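Local coordinates for HhaI Restriction Endonuclease (Haemophilus parahaemolyticus, PDB 6UKF), which recognises and cleaves a specific sequence in double-stranded DNA as a type II restriction endonuclease, probably hydrolysing the phosphodiester backbone with divalent metal ions, at residues Y121-F129 / I138-H146; K158-S168 / H218-F226. All blocks are in the same frame, centred on the assembly; numbering follows the deposited sequence.

In the fold
Read from the N terminus, the chain first builds helix 3-18, the strands from 22-23 to 67-70 and several helices before contact 1 closes a short loop: the chain leaves helix 110-123 through 121-129, runs along strand 126-132 and turns back as strand 136-140 at the border of a five-stranded mixed sheet. Strand 148-156 follows, between the contacts. Contact 2 then pairs edge strand 162-163 with 217-221, closing a longer excursion that encloses helix 169-179 and strands 199-202 and 207-212 of a separate antiparallel sheet, after which strand 228-236 returns beside 148-156. The two contacts lie in series, neither nested nor crossed, with centres 34 Å apart on opposite sides of the chain's centre.

Contact 1: Y121-F129 / I138-H146; sequences YKSKSVKFF and IFPIEHFEH. With PO4 (phosphate ion), chain Q; EDO (1,2-ethanediol), chain I.
Phe129 meets three side chains of residues 138-146 and makes the dense part of this contact. Its CB sits over one face of the Phe139 ring, 3.4 Å from CZ, while the two ring planes are nearly parallel, 13° apart, but displaced so that the stacking overlap is slight. Phe144 presents its edge to the face of Phe129 in a T-shaped pair, with CE1 3.7 Å from Phe129 CE2. With CG1 trans to the backbone N (chi1 -179°) and the chain then bent at chi2 (58°), Ile141 turns CD1 to 3.7 Å from Phe129 CE1, close to Tyr121 CB as well. The backbone frame is an antiparallel beta hairpin: Phe129 and Phe139 form a hydrogen-bonded pair, Phe129 N to Phe139 O 2.9 Å and Phe139 N to Phe129 O 3.0 Å, and Ile141 N binds Lys127 O at 2.9 Å from above the carbonyl plane. Phe128 and Pro140 form a non-hydrogen-bonded pair whose side chains lie on the other face, Phe128 CE2 3.7 Å from Pro140 CB, where Phe252 of helix 242-255 meets Phe128 edge-to-face. Contact thins toward solvent, where a water bridges Lys127 O to Glu142 OE2 and exposed Lys122 reaches Ile141 CG2 only with its CG, 4.0 Å away, the two chains crossing at a slant.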
loop_
_atom_site.group_PDB
_atom_site.type_symbol
_atom_site.label_atom_id
_atom_site.label_comp_id
_atom_site.label_asym_id
_atom_site.label_seq_id
_atom_site.Cartn_x
_atom_site.Cartn_y
_atom_site.Cartn_z
ATOM N N TYR A 121 2.976 12.230 2.111
ATOM C CA TYR A 121 4.332 11.709 1.977
ATOM C C TYR A 121 5.353 12.620 2.648
ATOM O O TYR A 121 6.310 12.132 3.257
ATOM C CB TYR A 121 4.640 11.376 0.517
ATOM C CG TYR A 121 3.941 10.092 0.139
ATOM C CD1 TYR A 121 4.482 8.864 0.481
ATOM C CD2 TYR A 121 2.707 10.108 -0.491
ATOM C CE1 TYR A 121 3.833 7.686 0.175
ATOM C CE2 TYR A 121 2.049 8.937 -0.804
ATOM C CZ TYR A 121 2.617 7.726 -0.469
ATOM O OH TYR A 121 1.964 6.555 -0.772
ATOM N N LYS A 122 5.149 13.938 2.603
ATOM C CA LYS A 122 6.002 14.823 3.392
ATOM C C LYS A 122 5.934 14.463 4.873
ATOM O O LYS A 122 6.956 14.470 5.571
ATOM C CB LYS A 122 5.600 16.282 3.184
ATOM C CG LYS A 122 5.937 16.856 1.813
ATOM C CD LYS A 122 5.302 18.227 1.637
ATOM C CE LYS A 122 5.518 18.781 0.239
ATOM N NZ LYS A 122 4.848 20.095 0.059
ATOM N N SER A 123 4.736 14.143 5.372
ATOM C CA SER A 123 4.573 13.818 6.784
ATOM C C SER A 123 5.312 12.545 7.167
ATOM O O SER A 123 5.636 12.359 8.345
ATOM C CB SER A 123 3.085 13.678 7.119
ATOM O OG SER A 123 2.608 12.377 6.825
ATOM N N LYS A 124 5.583 11.665 6.206
ATOM C CA LYS A 124 6.334 10.444 6.452
ATOM C C LYS A 124 7.807 10.589 6.093
ATOM O O LYS A 124 8.516 9.581 6.003
ATOM C CB LYS A 124 5.711 9.278 5.683
ATOM C CG LYS A 124 4.221 9.091 5.939
ATOM C CD LYS A 124 3.914 8.988 7.426
ATOM C CE LYS A 124 2.421 8.872 7.670
ATOM N NZ LYS A 124 2.100 9.073 9.109
ATOM N N SER A 125 8.280 11.819 5.895
ATOM C CA SER A 125 9.675 12.094 5.555
ATOM C C SER A 125 10.084 11.446 4.236
ATOM O O SER A 125 11.259 11.139 4.022
ATOM C CB SER A 125 10.638 11.696 6.676
ATOM O OG SER A 125 10.272 12.287 7.910
ATOM N N VAL A 126 9.119 11.239 3.345
ATOM C CA VAL A 126 9.393 10.803 1.983
ATOM C C VAL A 126 9.602 12.058 1.148
ATOM O O VAL A 126 8.662 12.822 0.911
ATOM C CB VAL A 126 8.253 9.944 1.425
ATOM C CG1 VAL A 126 8.463 9.686 -0.068
ATOM C CG2 VAL A 126 8.162 8.637 2.185
ATOM N N LYS A 127 10.842 12.273 0.709
ATOM C CA LYS A 127 11.201 13.465 -0.042
ATOM C C LYS A 127 11.285 13.222 -1.541
ATOM O O LYS A 127 11.186 14.182 -2.314
ATOM C CB LYS A 127 12.557 14.006 0.432
ATOM C CG LYS A 127 12.554 14.706 1.787
ATOM C CD LYS A 127 13.921 15.321 2.059
ATOM C CE LYS A 127 14.121 15.686 3.524
ATOM N NZ LYS A 127 13.419 16.946 3.904
ATOM N N PHE A 128 11.474 11.974 -1.963
ATOM C CA PHE A 128 11.622 11.644 -3.370
ATOM C C PHE A 128 10.885 10.351 -3.668
ATOM O O PHE A 128 10.685 9.510 -2.789
ATOM C CB PHE A 128 13.098 11.471 -3.759
ATOM C CG PHE A 128 13.860 12.759 -3.797
ATOM C CD1 PHE A 128 14.393 13.298 -2.638
ATOM C CD2 PHE A 128 14.031 13.442 -4.988
ATOM C CE1 PHE A 128 15.085 14.494 -2.669
ATOM C CE2 PHE A 128 14.721 14.639 -5.023
ATOM C CZ PHE A 128 15.247 15.165 -3.862
ATOM N N PHE A 129 10.472 10.223 -4.923
ATOM C CA PHE A 129 9.947 8.989 -5.480
ATOM C C PHE A 129 10.905 8.499 -6.557
ATOM O O PHE A 129 11.595 9.292 -7.206
ATOM C CB PHE A 129 8.570 9.220 -6.116
ATOM C CG PHE A 129 7.421 9.176 -5.140
ATOM C CD1 PHE A 129 7.324 10.094 -4.107
ATOM C CD2 PHE A 129 6.424 8.222 -5.272
ATOM C CE1 PHE A 129 6.264 10.049 -3.217
ATOM C CE2 PHE A 129 5.362 8.177 -4.388
ATOM C CZ PHE A 129 5.284 9.092 -3.360
ATOM N N ILE A 138 13.687 9.734 -10.984
ATOM C CA ILE A 138 13.743 10.118 -9.578
ATOM C C ILE A 138 13.294 11.566 -9.484
ATOM O O ILE A 138 13.805 12.424 -10.211
ATOM C CB ILE A 138 15.165 9.965 -9.009
ATOM C CG1 ILE A 138 15.656 8.523 -9.164
ATOM C CG2 ILE A 138 15.195 10.395 -7.547
ATOM C CD1 ILE A 138 17.129 8.348 -8.876
ATOM N N PHE A 139 12.354 11.848 -8.587
ATOM C CA PHE A 139 11.832 13.203 -8.521
ATOM C C PHE A 139 11.404 13.554 -7.107
ATOM O O PHE A 139 11.000 12.672 -6.338
ATOM C CB PHE A 139 10.665 13.415 -9.500
ATOM C CG PHE A 139 9.457 12.575 -9.208
ATOM C CD1 PHE A 139 8.491 13.014 -8.319
ATOM C CD2 PHE A 139 9.273 11.359 -9.841
ATOM C CE1 PHE A 139 7.372 12.248 -8.056
ATOM C CE2 PHE A 139 8.155 10.590 -9.585
ATOM C CZ PHE A 139 7.202 11.036 -8.692
ATOM N N PRO A 140 11.471 14.831 -6.743
ATOM C CA PRO A 140 11.046 15.253 -5.408
ATOM C C PRO A 140 9.532 15.332 -5.304
ATOM O O PRO A 140 8.830 15.618 -6.276
ATOM C CB PRO A 140 11.667 16.650 -5.284
ATOM C CG PRO A 140 11.683 17.160 -6.679
ATOM C CD PRO A 140 11.950 15.967 -7.552
ATOM N N ILE A 141 9.037 15.090 -4.087
ATOM C CA ILE A 141 7.595 15.042 -3.839
ATOM C C ILE A 141 6.895 16.313 -4.303
ATOM O O ILE A 141 5.751 16.262 -4.769
ATOM C CB ILE A 141 7.333 14.716 -2.348
ATOM C CG1 ILE A 141 5.835 14.617 -2.037
ATOM C CG2 ILE A 141 7.982 15.750 -1.428
ATOM C CD1 ILE A 141 5.094 13.584 -2.845
ATOM N N GLU A 142 7.562 17.465 -4.207
ATOM C CA GLU A 142 6.915 18.718 -4.582
ATOM C C GLU A 142 6.559 18.792 -6.063
ATOM O O GLU A 142 5.767 19.663 -6.441
ATOM C CB GLU A 142 7.786 19.916 -4.194
ATOM C CG GLU A 142 9.176 19.907 -4.796
ATOM C CD GLU A 142 10.227 19.340 -3.858
ATOM O OE1 GLU A 142 11.404 19.729 -3.996
ATOM O OE2 GLU A 142 9.899 18.493 -2.996
ATOM N N HIS A 143 7.103 17.911 -6.908
ATOM C CA HIS A 143 6.819 17.926 -8.339
ATOM C C HIS A 143 6.011 16.717 -8.796
ATOM O O HIS A 143 5.984 16.410 -9.992
ATOM C CB HIS A 143 8.110 18.050 -9.141
ATOM C CG HIS A 143 8.742 19.399 -9.036
ATOM N ND1 HIS A 143 9.879 19.741 -9.728
ATOM C CD2 HIS A 143 8.390 20.496 -8.325
ATOM C CE1 HIS A 143 10.211 20.986 -9.442
ATOM N NE2 HIS A 143 9.323 21.468 -8.593
ATOM N N PHE A 144 5.312 16.066 -7.866
ATOM C CA PHE A 144 4.607 14.819 -8.149
ATOM C C PHE A 144 3.719 14.909 -9.384
ATOM O O PHE A 144 3.671 13.970 -10.188
ATOM C CB PHE A 144 3.765 14.455 -6.922
ATOM C CG PHE A 144 3.252 13.051 -6.928
ATOM C CD1 PHE A 144 3.999 12.033 -6.369
ATOM C CD2 PHE A 144 2.020 12.749 -7.476
ATOM C CE1 PHE A 144 3.533 10.736 -6.364
ATOM C CE2 PHE A 144 1.551 11.453 -7.476
ATOM C CZ PHE A 144 2.310 10.447 -6.919
ATOM N N GLU A 145 2.991 16.017 -9.544
ATOM C CA GLU A 145 1.988 16.094 -10.600
ATOM C C GLU A 145 2.598 16.072 -11.995
ATOM O O GLU A 145 1.882 15.808 -12.967
ATOM C CB GLU A 145 1.111 17.340 -10.423
ATOM C CG GLU A 145 1.761 18.674 -10.801
ATOM C CD GLU A 145 2.704 19.216 -9.737
ATOM O OE1 GLU A 145 2.947 18.551 -8.781
ATOM O OE2 GLU A 145 3.224 20.428 -9.925
ATOM N N HIS A 146 3.893 16.356 -12.121
ATOM C CA HIS A 146 4.546 16.317 -13.421
ATOM C C HIS A 146 4.855 14.901 -13.881
ATOM O O HIS A 146 5.258 14.715 -15.034
ATOM C CB HIS A 146 5.832 17.142 -13.378
ATOM C CG HIS A 146 5.597 18.594 -13.102
ATOM N ND1 HIS A 146 4.943 19.421 -13.990
ATOM C CD2 HIS A 146 5.917 19.362 -12.036
ATOM C CE1 HIS A 146 4.875 20.638 -13.483
ATOM N NE2 HIS A 146 5.460 20.631 -12.299
HETATM P P PO4 Q . 2.630 18.620 -16.538
HETATM O O1 PO4 Q . 2.242 17.426 -17.375
HETATM O O2 PO4 Q . 2.129 19.878 -17.201
HETATM O O3 PO4 Q . 2.024 18.499 -15.163
HETATM O O4 PO4 Q . 4.133 18.687 -16.414
HETATM C C1 EDO I . 14.243 11.081 8.155
HETATM O O1 EDO I . 13.932 12.296 7.462
HETATM C C2 EDO I . 13.943 11.236 9.643
HETATM O O2 EDO I . 12.533 11.390 9.846
HETATM O O HOH W 1 11.776 16.875 -1.655
#

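Contact 2: K158-S168 / H218-F226; sequences KSGSRHLNSKS and HVKILSNTF. With EDO (1,2-ethanediol), chain H; EDO (1,2-ethanediol), chain M; EDO (1,2-ethanediol), chain D; nucleotides of chain C.
Lys158 stretches its aliphatic chain over one face of the Phe226 ring, CG 3.6 Å from CE1 in a CH-pi contact, the two side chains pointing the same way. With CG anti to the backbone N (chi1 -173°) and every later torsion extended, the chain passes the ring and delivers NZ to a DNA phosphate. One residue on, Ser159 N gives a hydrogen bond to Thr225 O at 2.9 Å. Farther along, Arg162 and Ile221 form a hydrogen-bonded antiparallel pair, the bond from Ile221 N to Arg162 O being short at 2.7 Å. Here Ile221 CD1 lies over a face of the guanidinium, 3.9 Å from CZ, while Arg162 NH1 makes a salt bridge to a DNA phosphate. Leu164 and Val219 pack side by side, CB to CB 3.8 Å, next to Phe172 of helix 169-179, at the edge of a four-stranded antiparallel sheet. One phosphate of DG7 of chain C takes Ser161 OG at OP2 (2.5 Å). Ser159 OG hydrogen-bonds to a guanine N7 and Gly160 N to a guanine O6, so the loop 158-161, continued by the short strand pair, combines base contacts with phosphate contacts, consistent with sequence recognition, its cationic ends probably steadied by the phosphates they meet.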
loop_
_atom_site.group_PDB
_atom_site.type_symbol
_atom_site.label_atom_id
_atom_site.label_comp_id
_atom_site.label_asym_id
_atom_site.label_seq_id
_atom_site.Cartn_x
_atom_site.Cartn_y
_atom_site.Cartn_z
ATOM N N LYS A 158 -11.059 -5.115 2.284
ATOM C CA LYS A 158 -10.934 -6.065 3.376
ATOM C C LYS A 158 -9.566 -5.937 4.032
ATOM O O LYS A 158 -8.551 -5.756 3.355
ATOM C CB LYS A 158 -11.097 -7.469 2.794
ATOM C CG LYS A 158 -11.168 -8.584 3.804
ATOM C CD LYS A 158 -11.191 -9.915 3.079
ATOM C CE LYS A 158 -11.305 -11.084 4.034
ATOM N NZ LYS A 158 -11.215 -12.380 3.305
ATOM N N SER A 159 -9.544 -6.030 5.359
ATOM C CA SER A 159 -8.283 -5.996 6.081
ATOM C C SER A 159 -7.488 -7.273 5.815
ATOM O O SER A 159 -7.977 -8.237 5.219
ATOM C CB SER A 159 -8.524 -5.791 7.577
ATOM O OG SER A 159 -9.056 -4.501 7.834
ATOM N N GLY A 160 -6.234 -7.268 6.266
ATOM C CA GLY A 160 -5.293 -8.302 5.902
ATOM C C GLY A 160 -5.337 -9.514 6.812
ATOM O O GLY A 160 -6.121 -9.612 7.754
ATOM N N SER A 161 -4.440 -10.448 6.520
ATOM C CA SER A 161 -4.413 -11.738 7.179
ATOM C C SER A 161 -3.499 -11.693 8.399
ATOM O O SER A 161 -2.846 -10.689 8.690
ATOM C CB SER A 161 -3.918 -12.795 6.195
ATOM O OG SER A 161 -2.592 -12.499 5.784
ATOM N N ARG A 162 -3.456 -12.807 9.125
ATOM C CA ARG A 162 -2.509 -12.999 10.213
ATOM C C ARG A 162 -2.022 -14.440 10.172
ATOM O O ARG A 162 -2.686 -15.326 9.628
ATOM C CB ARG A 162 -3.125 -12.658 11.577
ATOM C CG ARG A 162 -4.397 -13.419 11.917
ATOM C CD ARG A 162 -5.231 -12.636 12.911
ATOM N NE ARG A 162 -6.466 -13.328 13.274
ATOM C CZ ARG A 162 -6.571 -14.218 14.256
ATOM N NH1 ARG A 162 -5.514 -14.539 14.991
ATOM N NH2 ARG A 162 -7.741 -14.790 14.508
ATOM N N HIS A 163 -0.841 -14.668 10.736
ATOM C CA HIS A 163 -0.292 -16.015 10.755
ATOM C C HIS A 163 -1.165 -16.928 11.602
ATOM O O HIS A 163 -1.701 -16.519 12.635
ATOM C CB HIS A 163 1.111 -16.006 11.356
ATOM C CG HIS A 163 2.143 -15.370 10.483
ATOM N ND1 HIS A 163 3.491 -15.445 10.756
ATOM C CD2 HIS A 163 2.028 -14.650 9.341
ATOM C CE1 HIS A 163 4.164 -14.796 9.821
ATOM N NE2 HIS A 163 3.299 -14.304 8.952
ATOM N N LEU A 164 -1.298 -18.176 11.164
ATOM C CA LEU A 164 -1.833 -19.203 12.044
ATOM C C LEU A 164 -1.063 -19.179 13.358
ATOM O O LEU A 164 0.159 -19.015 13.375
ATOM C CB LEU A 164 -1.681 -20.574 11.385
ATOM C CG LEU A 164 -2.239 -21.769 12.160
ATOM C CD1 LEU A 164 -3.760 -21.748 12.136
ATOM C CD2 LEU A 164 -1.707 -23.071 11.590
ATOM N N ASN A 165 -1.787 -19.333 14.463
ATOM C CA ASN A 165 -1.193 -19.302 15.790
ATOM C C ASN A 165 -1.602 -20.551 16.560
ATOM O O ASN A 165 -2.468 -21.319 16.133
ATOM C CB ASN A 165 -1.590 -18.031 16.556
ATOM C CG ASN A 165 -3.086 -17.789 16.558
ATOM O OD1 ASN A 165 -3.881 -18.723 16.674
ATOM N ND2 ASN A 165 -3.479 -16.527 16.425
ATOM N N SER A 166 -0.955 -20.749 17.711
ATOM C CA SER A 166 -1.207 -21.948 18.504
ATOM C C SER A 166 -2.669 -22.038 18.919
ATOM O O SER A 166 -3.265 -23.121 18.890
ATOM C CB SER A 166 -0.302 -21.956 19.734
ATOM O OG SER A 166 1.063 -21.880 19.363
ATOM N N LYS A 167 -3.265 -20.911 19.316
ATOM C CA LYS A 167 -4.664 -20.928 19.727
ATOM C C LYS A 167 -5.572 -21.425 18.609
ATOM O O LYS A 167 -6.583 -22.082 18.880
ATOM C CB LYS A 167 -5.094 -19.533 20.181
ATOM C CG LYS A 167 -6.554 -19.433 20.599
ATOM C CD LYS A 167 -6.917 -18.015 21.016
ATOM N N SER A 168 -5.230 -21.135 17.354
ATOM C CA SER A 168 -6.056 -21.523 16.220
ATOM C C SER A 168 -5.662 -22.866 15.621
ATOM O O SER A 168 -6.365 -23.359 14.734
ATOM C CB SER A 168 -5.966 -20.457 15.123
ATOM O OG SER A 168 -6.219 -19.167 15.649
ATOM N N HIS A 218 2.722 -22.392 4.568
ATOM C CA HIS A 218 2.415 -21.455 5.636
ATOM C C HIS A 218 0.924 -21.162 5.604
ATOM O O HIS A 218 0.322 -21.071 4.531
ATOM C CB HIS A 218 3.216 -20.163 5.475
ATOM C CG HIS A 218 4.684 -20.341 5.705
ATOM N ND1 HIS A 218 5.542 -19.282 5.911
ATOM C CD2 HIS A 218 5.444 -21.459 5.765
ATOM C CE1 HIS A 218 6.769 -19.741 6.085
ATOM N NE2 HIS A 218 6.737 -21.059 6.001
ATOM N N VAL A 219 0.332 -21.026 6.785
ATOM C CA VAL A 219 -1.113 -20.926 6.933
ATOM C C VAL A 219 -1.443 -19.550 7.482
ATOM O O VAL A 219 -0.811 -19.088 8.439
ATOM C CB VAL A 219 -1.662 -22.035 7.847
ATOM C CG1 VAL A 219 -3.178 -21.961 7.912
ATOM C CG2 VAL A 219 -1.210 -23.397 7.347
ATOM N N LYS A 220 -2.432 -18.902 6.878
ATOM C CA LYS A 220 -2.869 -17.584 7.299
ATOM C C LYS A 220 -4.343 -17.632 7.668
ATOM O O LYS A 220 -5.107 -18.452 7.149
ATOM C CB LYS A 220 -2.658 -16.543 6.192
ATOM C CG LYS A 220 -1.216 -16.419 5.727
ATOM C CD LYS A 220 -0.939 -17.311 4.528
ATOM C CE LYS A 220 0.549 -17.399 4.237
ATOM N NZ LYS A 220 1.129 -16.097 3.807
ATOM N N ILE A 221 -4.730 -16.752 8.584
ATOM C CA ILE A 221 -6.125 -16.552 8.954
ATOM C C ILE A 221 -6.559 -15.239 8.318
ATOM O O ILE A 221 -5.950 -14.191 8.569
ATOM C CB ILE A 221 -6.307 -16.502 10.477
ATOM C CG1 ILE A 221 -5.774 -17.779 11.130
ATOM C CG2 ILE A 221 -7.784 -16.293 10.822
ATOM C CD1 ILE A 221 -5.603 -17.658 12.630
ATOM N N LEU A 222 -7.598 -15.288 7.492
ATOM C CA LEU A 222 -8.056 -14.095 6.800
ATOM C C LEU A 222 -8.943 -13.256 7.717
ATOM O O LEU A 222 -9.501 -13.740 8.706
ATOM C CB LEU A 222 -8.799 -14.479 5.522
ATOM C CG LEU A 222 -7.999 -15.376 4.570
ATOM C CD1 LEU A 222 -8.780 -15.674 3.296
ATOM C CD2 LEU A 222 -6.646 -14.761 4.232
ATOM N N SER A 223 -9.069 -11.981 7.370
ATOM C CA SER A 223 -9.782 -11.018 8.191
ATOM C C SER A 223 -11.289 -11.168 8.029
ATOM O O SER A 223 -11.783 -11.764 7.068
ATOM C CB SER A 223 -9.393 -9.599 7.774
ATOM O OG SER A 223 -10.048 -8.627 8.569
ATOM N N ASN A 224 -12.020 -10.595 8.985
ATOM C CA ASN A 224 -13.463 -10.424 8.887
ATOM C C ASN A 224 -13.842 -8.946 8.864
ATOM O O ASN A 224 -15.021 -8.618 9.032
ATOM C CB ASN A 224 -14.175 -11.141 10.040
ATOM C CG ASN A 224 -14.016 -12.653 9.981
ATOM O OD1 ASN A 224 -14.069 -13.254 8.907
ATOM N ND2 ASN A 224 -13.818 -13.274 11.141
ATOM N N THR A 225 -12.874 -8.049 8.660
ATOM C CA THR A 225 -13.104 -6.610 8.661
ATOM C C THR A 225 -13.189 -6.114 7.221
ATOM O O THR A 225 -12.275 -6.350 6.423
ATOM C CB THR A 225 -11.971 -5.895 9.400
ATOM O OG1 THR A 225 -11.861 -6.411 10.734
ATOM C CG2 THR A 225 -12.231 -4.399 9.455
ATOM N N PHE A 226 -14.273 -5.410 6.902
ATOM C CA PHE A 226 -14.590 -4.985 5.540
ATOM C C PHE A 226 -14.932 -3.499 5.506
ATOM O O PHE A 226 -15.980 -3.088 5.006
ATOM C CB PHE A 226 -15.739 -5.794 4.942
ATOM C CG PHE A 226 -15.399 -7.228 4.669
ATOM C CD1 PHE A 226 -14.972 -7.623 3.413
ATOM C CD2 PHE A 226 -15.517 -8.182 5.664
ATOM C CE1 PHE A 226 -14.665 -8.944 3.154
ATOM C CE2 PHE A 226 -15.212 -9.505 5.414
ATOM C CZ PHE A 226 -14.784 -9.886 4.156
HETATM C C1 EDO H . 2.260 -19.256 10.139
HETATM O O1 EDO H . 1.775 -18.480 9.039
HETATM C C2 EDO H . 2.985 -20.487 9.604
HETATM O O2 EDO H . 2.039 -21.373 8.998
HETATM C C1 EDO M . 0.676 -11.485 9.681
HETATM O O1 EDO M . 1.565 -11.288 8.577
HETATM C C2 EDO M . 1.453 -11.967 10.899
HETATM O O2 EDO M . 0.529 -12.370 11.916
HETATM C C1 EDO D . -12.897 -11.966 0.409
HETATM O O1 EDO D . -13.666 -12.474 1.505
HETATM C C2 EDO D . -12.444 -13.133 -0.460
HETATM O O2 EDO D . -11.394 -13.831 0.219
ATOM P P DG C 7 -1.311 -13.646 2.548
ATOM O OP1 DG C 7 -0.485 -14.715 1.946
ATOM O OP2 DG C 7 -2.111 -13.938 3.754
ATOM O "O5'" DG C 7 -0.354 -12.398 2.861
ATOM C "C5'" DG C 7 0.647 -12.022 1.916
ATOM C "C4'" DG C 7 1.713 -11.143 2.543
ATOM O "O4'" DG C 7 1.202 -9.787 2.708
ATOM C "C3'" DG C 7 2.195 -11.553 3.932
ATOM O "O3'" DG C 7 3.575 -11.182 4.078
ATOM C "C2'" DG C 7 1.252 -10.788 4.859
ATOM C "C1'" DG C 7 1.026 -9.491 4.091
ATOM N N9 DG C 7 -0.305 -8.919 4.242
ATOM C C8 DG C 7 -1.502 -9.590 4.208
ATOM N N7 DG C 7 -2.537 -8.811 4.341
ATOM C C5 DG C 7 -1.992 -7.538 4.452
ATOM C C6 DG C 7 -2.627 -6.286 4.616
ATOM O O6 DG C 7 -3.837 -6.043 4.692
ATOM N N1 DG C 7 -1.704 -5.246 4.686
ATOM C C2 DG C 7 -0.342 -5.398 4.609
ATOM N N2 DG C 7 0.389 -4.279 4.700
ATOM N N3 DG C 7 0.265 -6.565 4.455
ATOM C C4 DG C 7 -0.619 -7.588 4.384
HETATM O O HOH W 2 -12.303 -13.954 5.558
HETATM O O HOH W 3 -11.065 -3.123 6.254
HETATM O O HOH W 4 -7.706 -11.026 4.953
HETATM O O HOH W 5 -6.799 -11.992 9.808
HETATM O O HOH W 6 -9.466 -12.480 11.851
#